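CRISPR-associated endoribonuclease Cas6 1 (Methanocaldococcus jannaschii DSM 2661, PDB 5YI6) probably acts as a CRISPR-associated endoribonuclease that binds CRISPR transcripts and cuts them to yield crRNA in antiviral defence. Local coordinates at residues 3-7 / 219-223; 23-27 / 194-198; 52-58 / 230-236. All blocks are in the same frame, centred on the assembly; numbering follows the deposited sequence.

Interaction 1. Residues 3-7 / 219-223; sequences ESMRI and KFGYE
A salt bridge joins the two ferredoxin-like halves of this Cas6 protein, from the first strand of the N-terminal sheet to the second helix of the C-terminal half. Arg6 NE donates to Glu223 OE1 at 2.9 Å, and Arg6 NH2 reaches the same OE1 at 3.3 Å. NH2 also donates to the helix carbonyl Tyr222 O at 2.8 Å, so one guanidinium reads both a carboxylate and the backbone near the helix C-terminus; outside the pair, NH2 also bonds Val237 O. Residues 5-7 are extended and residues 219-223 helical; their axes approach to 9.8 Å and make 35° in N-to-C direction. The nearest alpha carbons are Ser4 CA and Glu223 CA, 6.6 Å apart.

The Arg6 side chain leaves the strand as t, t, m, while Glu223 folds back with m, m. The guanidinium lies flat on the Tyr222 ring, with centres 4.1 Å apart and planes at 10°, and Arg6 NH2 comes to 3.4 Å from Tyr222 CE2. Asn239 N holds the hydroxyl at the far end of that ring. The buried guanidinium of Arg6 thus has Glu223 OE1 at its edge and the Tyr222 ring over one face. Met5 points the other way, onto helix 88-101.

Toward the surface, Ser4 (chi1 p) packs OG 3.4 Å from Glu223 CG. The extended Lys219 turns at chi4 (m), letting NZ donate to Ser4 OG at 3.1 Å. Water 1 completes this edge, 2.7 Å from Ser4 OG and donating to Glu223 OE2 at 2.5 Å.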
loop_
_atom_site.group_PDB
_atom_site.type_symbol
_atom_site.label_atom_id
_atom_site.label_comp_id
_atom_site.label_asym_id
_atom_site.label_seq_id
_atom_site.Cartn_x
_atom_site.Cartn_y
_atom_site.Cartn_z
ATOM N N GLU A 3 -0.032 8.305 17.091
ATOM C CA GLU A 3 0.924 7.257 16.763
ATOM C C GLU A 3 0.436 6.616 15.468
ATOM O O GLU A 3 -0.590 7.022 14.914
ATOM C CB GLU A 3 1.061 6.251 17.913
ATOM C CG GLU A 3 -0.253 5.657 18.387
ATOM C CD GLU A 3 -0.080 4.720 19.572
ATOM O OE1 GLU A 3 1.028 4.164 19.744
ATOM O OE2 GLU A 3 -1.048 4.555 20.345
ATOM N N SER A 4 1.154 5.604 14.984
ATOM C CA SER A 4 0.721 4.993 13.732
ATOM C C SER A 4 -0.380 3.953 13.969
ATOM O O SER A 4 -0.683 3.558 15.102
ATOM C CB SER A 4 1.918 4.364 13.002
ATOM O OG SER A 4 2.449 3.250 13.704
ATOM N N MET A 5 -0.966 3.471 12.864
ATOM C CA MET A 5 -1.961 2.425 13.014
ATOM C C MET A 5 -2.040 1.637 11.716
ATOM O O MET A 5 -1.976 2.217 10.620
ATOM C CB MET A 5 -3.341 2.988 13.369
ATOM C CG MET A 5 -4.361 1.906 13.694
ATOM S SD MET A 5 -5.845 2.726 14.298
ATOM C CE MET A 5 -6.783 1.271 14.812
ATOM N N ARG A 6 -2.138 0.317 11.867
ATOM C CA ARG A 6 -2.384 -0.606 10.765
ATOM C C ARG A 6 -3.638 -1.417 11.075
ATOM O O ARG A 6 -3.807 -1.899 12.202
ATOM C CB ARG A 6 -1.197 -1.557 10.543
ATOM C CG ARG A 6 -1.503 -2.644 9.474
ATOM C CD ARG A 6 -0.282 -3.539 9.187
ATOM N NE ARG A 6 0.812 -2.732 8.611
ATOM C CZ ARG A 6 1.679 -3.189 7.708
ATOM N NH1 ARG A 6 1.607 -4.455 7.288
ATOM N NH2 ARG A 6 2.624 -2.382 7.209
ATOM N N ILE A 7 -4.517 -1.578 10.076
ATOM C CA ILE A 7 -5.697 -2.412 10.244
ATOM C C ILE A 7 -5.784 -3.404 9.091
ATOM O O ILE A 7 -5.279 -3.188 7.982
ATOM C CB ILE A 7 -7.021 -1.619 10.367
ATOM C CG1 ILE A 7 -7.289 -0.794 9.129
ATOM C CG2 ILE A 7 -7.017 -0.666 11.630
ATOM C CD1 ILE A 7 -8.172 -1.448 8.104
ATOM N N LYS A 219 10.129 1.960 10.984
ATOM C CA LYS A 219 8.735 1.925 11.410
ATOM C C LYS A 219 7.893 2.909 10.609
ATOM O O LYS A 219 6.734 2.626 10.278
ATOM C CB LYS A 219 8.663 2.254 12.903
ATOM C CG LYS A 219 7.288 2.500 13.441
ATOM C CD LYS A 219 7.305 2.776 14.944
ATOM C CE LYS A 219 5.888 2.985 15.464
ATOM N NZ LYS A 219 5.202 4.164 14.862
ATOM N N PHE A 220 8.462 4.081 10.292
ATOM C CA PHE A 220 7.751 4.996 9.406
ATOM C C PHE A 220 7.543 4.389 8.018
ATOM O O PHE A 220 6.456 4.497 7.455
ATOM C CB PHE A 220 8.508 6.327 9.301
ATOM C CG PHE A 220 7.878 7.305 8.369
ATOM C CD1 PHE A 220 6.742 8.011 8.749
ATOM C CD2 PHE A 220 8.460 7.543 7.096
ATOM C CE1 PHE A 220 6.142 8.952 7.862
ATOM C CE2 PHE A 220 7.870 8.475 6.191
ATOM C CZ PHE A 220 6.725 9.192 6.594
ATOM N N GLY A 221 8.565 3.752 7.443
ATOM C CA GLY A 221 8.336 3.064 6.165
ATOM C C GLY A 221 7.317 1.931 6.291
ATOM O O GLY A 221 6.510 1.690 5.389
ATOM N N TYR A 222 7.322 1.250 7.427
ATOM C CA TYR A 222 6.382 0.159 7.658
ATOM C C TYR A 222 4.939 0.655 7.638
ATOM O O TYR A 222 4.053 -0.018 7.109
ATOM C CB TYR A 222 6.716 -0.513 8.989
ATOM C CG TYR A 222 6.074 -1.875 9.128
ATOM C CD1 TYR A 222 6.662 -2.992 8.531
ATOM C CD2 TYR A 222 4.899 -2.032 9.844
ATOM C CE1 TYR A 222 6.059 -4.284 8.660
ATOM C CE2 TYR A 222 4.288 -3.303 10.001
ATOM C CZ TYR A 222 4.881 -4.412 9.374
ATOM O OH TYR A 222 4.320 -5.665 9.504
ATOM N N GLU A 223 4.669 1.824 8.221
ATOM C CA GLU A 223 3.265 2.258 8.247
ATOM C C GLU A 223 2.892 3.239 7.126
ATOM O O GLU A 223 1.724 3.323 6.755
ATOM C CB GLU A 223 2.894 2.779 9.632
ATOM C CG GLU A 223 3.045 1.647 10.746
ATOM C CD GLU A 223 2.206 0.290 10.559
ATOM O OE1 GLU A 223 1.851 -0.147 9.440
ATOM O OE2 GLU A 223 1.914 -0.381 11.581
HETATM O O HOH W 1 1.238 0.835 13.649
#

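Interaction 2. Residues 23-27 / 194-198; sequences HQYYL and MRIKN
Where the first helix of the N-terminal ferredoxin-like half meets the end of strand 182-195 in the C-terminal half, Tyr25 and Arg195 bury the largest areas and stack on each other. Residues 23-27 form a helical turn; 194-195 are extended and lead into a classic beta bulge at Ile196 and Lys197. Tyr25 CA lies 6.0 Å from Arg195 CA.

Stacking comes first: the fully extended Arg195 lays its guanidinium on the Tyr25 ring (chi1 t), centres 4.1 Å apart and planes at 6°. CZ sits off-centre, whereas CD rides over the ring centroid at 3.7 Å, a CH-pi contact. Arg195 NE donates to Lys197 O at 3.3 Å.

Met194 CE packs on Gln24 CB at 3.6 Å.

Water bridges much of the polar contact. Water 2 lies 2.6 Å from Gln24 OE1 and 2.7 Å from Arg195 O, water 3 2.7 and 2.9 Å from the same atoms; Gln24 NE2 binds Met232 O. Water 5 accepts from Arg195 NH1 at 2.9 Å and lies 3.1 Å from Tyr26 OH.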
loop_
_atom_site.group_PDB
_atom_site.type_symbol
_atom_site.label_atom_id
_atom_site.label_comp_id
_atom_site.label_asym_id
_atom_site.label_seq_id
_atom_site.Cartn_x
_atom_site.Cartn_y
_atom_site.Cartn_z
ATOM N N HIS A 23 -6.565 -6.450 -10.405
ATOM C CA HIS A 23 -7.517 -5.709 -9.585
ATOM C C HIS A 23 -6.938 -4.449 -8.944
ATOM O O HIS A 23 -7.724 -3.631 -8.475
ATOM C CB HIS A 23 -8.093 -6.582 -8.455
ATOM C CG HIS A 23 -7.136 -6.844 -7.340
ATOM N ND1 HIS A 23 -6.302 -7.946 -7.319
ATOM C CD2 HIS A 23 -6.902 -6.172 -6.185
ATOM C CE1 HIS A 23 -5.574 -7.919 -6.214
ATOM N NE2 HIS A 23 -5.913 -6.849 -5.514
ATOM N N GLN A 24 -5.612 -4.317 -8.816
ATOM C CA GLN A 24 -5.090 -3.222 -7.982
ATOM C C GLN A 24 -5.603 -1.868 -8.462
ATOM O O GLN A 24 -5.950 -1.005 -7.654
ATOM C CB GLN A 24 -3.560 -3.229 -7.959
ATOM C CG GLN A 24 -2.921 -2.365 -6.809
ATOM C CD GLN A 24 -2.971 -0.876 -7.042
ATOM O OE1 GLN A 24 -2.946 -0.404 -8.201
ATOM N NE2 GLN A 24 -3.026 -0.101 -5.936
ATOM N N TYR A 25 -5.629 -1.656 -9.780
ATOM C CA TYR A 25 -6.075 -0.369 -10.327
ATOM C C TYR A 25 -7.506 -0.031 -9.892
ATOM O O TYR A 25 -7.815 1.125 -9.503
ATOM C CB TYR A 25 -5.950 -0.438 -11.842
ATOM C CG TYR A 25 -6.472 0.758 -12.591
ATOM C CD1 TYR A 25 -5.740 1.929 -12.637
ATOM C CD2 TYR A 25 -7.682 0.700 -13.278
ATOM C CE1 TYR A 25 -6.201 3.027 -13.339
ATOM C CE2 TYR A 25 -8.147 1.791 -13.994
ATOM C CZ TYR A 25 -7.399 2.956 -14.011
ATOM O OH TYR A 25 -7.824 4.065 -14.718
ATOM N N TYR A 26 -8.394 -1.037 -9.924
ATOM C CA TYR A 26 -9.789 -0.841 -9.511
ATOM C C TYR A 26 -9.926 -0.704 -8.009
ATOM O O TYR A 26 -10.797 0.041 -7.526
ATOM C CB TYR A 26 -10.644 -2.008 -10.019
ATOM C CG TYR A 26 -10.475 -2.108 -11.505
ATOM C CD1 TYR A 26 -11.173 -1.259 -12.345
ATOM C CD2 TYR A 26 -9.584 -3.021 -12.071
ATOM C CE1 TYR A 26 -11.005 -1.315 -13.718
ATOM C CE2 TYR A 26 -9.411 -3.086 -13.459
ATOM C CZ TYR A 26 -10.130 -2.230 -14.265
ATOM O OH TYR A 26 -9.971 -2.275 -15.627
ATOM N N LEU A 27 -9.080 -1.413 -7.260
ATOM C CA LEU A 27 -9.052 -1.256 -5.814
ATOM C C LEU A 27 -8.663 0.171 -5.442
ATOM O O LEU A 27 -9.315 0.817 -4.616
ATOM C CB LEU A 27 -8.048 -2.269 -5.226
ATOM C CG LEU A 27 -7.688 -2.084 -3.749
ATOM C CD1 LEU A 27 -8.941 -2.308 -2.818
ATOM C CD2 LEU A 27 -6.558 -3.059 -3.354
ATOM N N MET A 194 1.971 -2.646 -13.560
ATOM C CA MET A 194 0.832 -2.140 -12.798
ATOM C C MET A 194 0.278 -0.929 -13.516
ATOM O O MET A 194 1.034 -0.005 -13.832
ATOM C CB MET A 194 1.214 -1.738 -11.351
ATOM C CG MET A 194 2.010 -2.797 -10.568
ATOM S SD MET A 194 0.938 -4.150 -10.065
ATOM C CE MET A 194 -0.100 -3.434 -8.784
ATOM N N ARG A 195 -1.029 -0.938 -13.775
ATOM C CA ARG A 195 -1.687 0.230 -14.338
ATOM C C ARG A 195 -1.822 1.329 -13.286
ATOM O O ARG A 195 -2.243 1.067 -12.156
ATOM C CB ARG A 195 -3.065 -0.163 -14.862
ATOM C CG ARG A 195 -3.774 0.905 -15.642
ATOM C CD ARG A 195 -5.091 0.350 -16.190
ATOM N NE ARG A 195 -5.829 1.391 -16.887
ATOM C CZ ARG A 195 -7.054 1.240 -17.379
ATOM N NH1 ARG A 195 -7.690 0.081 -17.245
ATOM N NH2 ARG A 195 -7.642 2.251 -18.007
ATOM N N ILE A 196 -1.469 2.566 -13.643
ATOM C CA ILE A 196 -1.566 3.677 -12.696
ATOM C C ILE A 196 -2.420 4.816 -13.207
ATOM O O ILE A 196 -2.807 5.679 -12.411
ATOM C CB ILE A 196 -0.193 4.198 -12.252
ATOM C CG1 ILE A 196 0.711 4.448 -13.468
ATOM C CG2 ILE A 196 0.442 3.213 -11.288
ATOM C CD1 ILE A 196 2.091 4.970 -13.089
ATOM N N LYS A 197 -2.746 4.841 -14.485
ATOM C CA LYS A 197 -3.585 5.872 -15.078
ATOM C C LYS A 197 -4.304 5.201 -16.228
ATOM O O LYS A 197 -3.999 4.060 -16.581
ATOM C CB LYS A 197 -2.788 7.104 -15.540
ATOM C CG LYS A 197 -2.344 7.994 -14.388
ATOM C CD LYS A 197 -3.535 8.390 -13.505
ATOM C CE LYS A 197 -3.144 9.390 -12.414
ATOM N NZ LYS A 197 -4.234 9.577 -11.409
ATOM N N ASN A 198 -5.344 5.855 -16.728
ATOM C CA ASN A 198 -6.133 5.260 -17.799
ATOM C C ASN A 198 -5.229 4.632 -18.852
ATOM O O ASN A 198 -5.580 3.603 -19.437
ATOM C CB ASN A 198 -7.056 6.295 -18.445
ATOM C CG ASN A 198 -7.934 7.001 -17.430
ATOM O OD1 ASN A 198 -7.895 8.228 -17.301
ATOM N ND2 ASN A 198 -8.727 6.227 -16.691
HETATM O O HOH W 2 -2.252 -1.197 -10.625
HETATM O O HOH W 3 -3.071 1.960 -9.575
HETATM O O HOH W 4 -9.552 3.956 -16.440
HETATM O O HOH W 5 -6.895 -2.528 -16.155
HETATM O O HOH W 6 -11.071 -0.142 -17.390
#

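Interaction 3. Residues 52-58 / 230-236; sequences FKFFTFS and NSMGFGM
Ser231, Met236 and Thr56 lose the most surface where residues 230-236 lie along 52-58. The segments run in the same general direction, with CA-CA distances of 4.7 Å for Thr56 and Asn230, 4.6 Å for Phe57 and Gly233, and 5.8 Å for Ser58 and Met236. Ser231, in the 3-10 turn 230-232, sets its CA over the face of the Phe55 ring, 4.1 Å from the centroid, and water 7 joins its N (2.9 Å) to Lys53 O (2.8 Å). Thr56 (chi1 t) donates OG1 to Phe234 O at 3.0 Å, a carbonyl that Asn230 ND2 also binds at 3.0 Å, Lys169 NZ bonding Asn230 OD1; Thr56 CA approaches Asn230 O at 3.3 Å. Met236, extended, brings SD to 3.4 Å from Ser58 N. Gly233 CA rests on the Phe57 ring, 3.4 Å from its centroid; a CB would strike Phe57 CE1, and phi/psi 97/31 demands glycine. Lys53, near the start of 52-58 and the probable transition-state stabiliser, has its side chain about 5 Å from a bound phosphate ion, probably from the crystallisation liquor. The Gly-Phe-Gly at 233-235 closes the glycine-rich loop characteristic of Cas6 and other RAMP proteins, here beside the probable active site.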
loop_
_atom_site.group_PDB
_atom_site.type_symbol
_atom_site.label_atom_id
_atom_site.label_comp_id
_atom_site.label_asym_id
_atom_site.label_seq_id
_atom_site.Cartn_x
_atom_site.Cartn_y
_atom_site.Cartn_z
ATOM N N PHE A 52 -4.657 14.101 1.827
ATOM C CA PHE A 52 -3.696 13.407 2.682
ATOM C C PHE A 52 -3.062 12.249 1.934
ATOM O O PHE A 52 -3.778 11.394 1.415
ATOM C CB PHE A 52 -4.421 12.906 3.929
ATOM C CG PHE A 52 -3.537 12.147 4.866
ATOM C CD1 PHE A 52 -2.520 12.820 5.574
ATOM C CD2 PHE A 52 -3.710 10.771 5.056
ATOM C CE1 PHE A 52 -1.680 12.117 6.443
ATOM C CE2 PHE A 52 -2.888 10.070 5.926
ATOM C CZ PHE A 52 -1.884 10.741 6.638
ATOM N N LYS A 53 -1.716 12.200 1.869
ATOM C CA LYS A 53 -1.080 11.159 1.070
ATOM C C LYS A 53 -0.139 10.245 1.856
ATOM O O LYS A 53 0.500 9.377 1.252
ATOM C CB LYS A 53 -0.372 11.791 -0.123
ATOM C CG LYS A 53 -1.387 12.417 -1.099
ATOM C CD LYS A 53 -0.743 12.778 -2.422
ATOM C CE LYS A 53 -1.785 13.137 -3.468
ATOM N NZ LYS A 53 -1.167 13.167 -4.834
ATOM N N PHE A 54 -0.098 10.355 3.187
ATOM C CA PHE A 54 0.825 9.551 4.000
ATOM C C PHE A 54 0.121 8.325 4.565
ATOM O O PHE A 54 -0.047 8.184 5.768
ATOM C CB PHE A 54 1.429 10.410 5.110
ATOM C CG PHE A 54 2.245 11.543 4.554
ATOM C CD1 PHE A 54 3.489 11.294 3.985
ATOM C CD2 PHE A 54 1.743 12.852 4.574
ATOM C CE1 PHE A 54 4.253 12.349 3.425
ATOM C CE2 PHE A 54 2.510 13.905 4.041
ATOM C CZ PHE A 54 3.754 13.657 3.475
ATOM N N PHE A 55 -0.309 7.450 3.650
ATOM C CA PHE A 55 -0.888 6.164 4.031
ATOM C C PHE A 55 -0.667 5.214 2.868
ATOM O O PHE A 55 -0.328 5.638 1.755
ATOM C CB PHE A 55 -2.381 6.254 4.391
ATOM C CG PHE A 55 -3.314 6.512 3.222
ATOM C CD1 PHE A 55 -3.998 5.447 2.592
ATOM C CD2 PHE A 55 -3.502 7.797 2.739
ATOM C CE1 PHE A 55 -4.858 5.686 1.497
ATOM C CE2 PHE A 55 -4.364 8.057 1.653
ATOM C CZ PHE A 55 -5.047 6.988 1.027
ATOM N N THR A 56 -0.848 3.924 3.128
ATOM C CA THR A 56 -0.723 2.938 2.053
ATOM C C THR A 56 -1.753 1.829 2.262
ATOM O O THR A 56 -2.409 1.762 3.295
ATOM C CB THR A 56 0.704 2.349 1.967
ATOM O OG1 THR A 56 0.799 1.488 0.811
ATOM C CG2 THR A 56 1.086 1.548 3.284
ATOM N N PHE A 57 -1.918 0.964 1.245
ATOM C CA PHE A 57 -2.735 -0.206 1.436
ATOM C C PHE A 57 -2.208 -1.306 0.522
ATOM O O PHE A 57 -1.443 -1.058 -0.429
ATOM C CB PHE A 57 -4.240 0.073 1.219
ATOM C CG PHE A 57 -4.573 0.790 -0.081
ATOM C CD1 PHE A 57 -4.941 0.061 -1.226
ATOM C CD2 PHE A 57 -4.589 2.197 -0.128
ATOM C CE1 PHE A 57 -5.277 0.734 -2.421
ATOM C CE2 PHE A 57 -4.899 2.880 -1.318
ATOM C CZ PHE A 57 -5.265 2.144 -2.462
ATOM N N SER A 58 -2.616 -2.523 0.837
ATOM C CA SER A 58 -2.092 -3.710 0.166
ATOM C C SER A 58 -2.956 -4.048 -1.055
ATOM O O SER A 58 -3.991 -3.437 -1.309
ATOM C CB SER A 58 -2.093 -4.898 1.153
ATOM O OG SER A 58 -3.433 -5.323 1.401
ATOM N N ASN A 230 2.238 5.933 -2.424
ATOM C CA ASN A 230 1.696 5.128 -1.317
ATOM C C ASN A 230 0.173 5.213 -1.251
ATOM O O ASN A 230 -0.513 4.199 -1.025
ATOM C CB ASN A 230 2.286 5.597 0.014
ATOM C CG ASN A 230 3.796 5.389 0.092
ATOM O OD1 ASN A 230 4.514 6.262 0.583
ATOM N ND2 ASN A 230 4.296 4.241 -0.449
ATOM N N SER A 231 -0.373 6.427 -1.415
ATOM C CA SER A 231 -1.790 6.631 -1.171
ATOM C C SER A 231 -2.657 6.079 -2.297
ATOM O O SER A 231 -3.884 6.059 -2.147
ATOM C CB SER A 231 -2.094 8.126 -0.901
ATOM O OG SER A 231 -1.874 8.888 -2.069
ATOM N N MET A 232 -2.048 5.627 -3.392
ATOM C CA MET A 232 -2.719 4.869 -4.442
ATOM C C MET A 232 -2.543 3.355 -4.279
ATOM O O MET A 232 -2.885 2.596 -5.198
ATOM C CB MET A 232 -2.198 5.326 -5.818
ATOM C CG MET A 232 -2.622 6.731 -6.183
ATOM S SD MET A 232 -1.752 7.300 -7.686
ATOM C CE MET A 232 -2.088 5.942 -8.804
ATOM N N GLY A 233 -1.980 2.910 -3.156
ATOM C CA GLY A 233 -1.907 1.502 -2.800
ATOM C C GLY A 233 -0.607 0.821 -3.125
ATOM O O GLY A 233 -0.623 -0.382 -3.475
ATOM N N PHE A 234 0.513 1.561 -3.100
ATOM C CA PHE A 234 1.813 1.011 -3.458
ATOM C C PHE A 234 2.761 1.018 -2.277
ATOM O O PHE A 234 2.723 1.918 -1.424
ATOM C CB PHE A 234 2.476 1.789 -4.662
ATOM C CG PHE A 234 1.767 1.545 -5.965
ATOM C CD1 PHE A 234 2.241 0.591 -6.849
ATOM C CD2 PHE A 234 0.597 2.234 -6.278
ATOM C CE1 PHE A 234 1.554 0.323 -8.074
ATOM C CE2 PHE A 234 -0.092 1.972 -7.457
ATOM C CZ PHE A 234 0.400 1.011 -8.372
ATOM N N GLY A 235 3.609 -0.010 -2.230
ATOM C CA GLY A 235 4.770 0.020 -1.343
ATOM C C GLY A 235 4.519 -0.473 0.068
ATOM O O GLY A 235 5.373 -0.263 0.931
ATOM N N MET A 236 3.374 -1.122 0.334
ATOM C CA MET A 236 3.092 -1.628 1.677
ATOM C C MET A 236 3.847 -2.939 1.924
ATOM O O MET A 236 3.890 -3.819 1.062
ATOM C CB MET A 236 1.574 -1.865 1.868
ATOM C CG MET A 236 1.243 -2.133 3.336
ATOM S SD MET A 236 -0.546 -2.148 3.562
ATOM C CE MET A 236 -0.638 -2.022 5.352
HETATM O O HOH W 7 1.101 8.878 -1.388
HETATM O O HOH W 8 3.420 8.962 1.017
#

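The three contacts illustrate how a tandem ferredoxin-like protein is sewn into one body: each pairs an early segment with a late one. Along the chain come 3-7, 23-27 and 52-58, then 194-198, 219-223 and 230-236, so interaction 2 nests inside interaction 1 while interaction 3 crosses both. Interaction 3 lies in the middle, its centre about 11 Å from that of interaction 1 and 13 Å from that of interaction 2; those two lie 24 Å apart, on opposite sides of the chain's centre. Interactions 1 and 3 reach the same N-terminal sheet and touch where Met236 meets Arg6; Gln24 ties interaction 2 to the glycine-rich loop, which thus touches both other contacts.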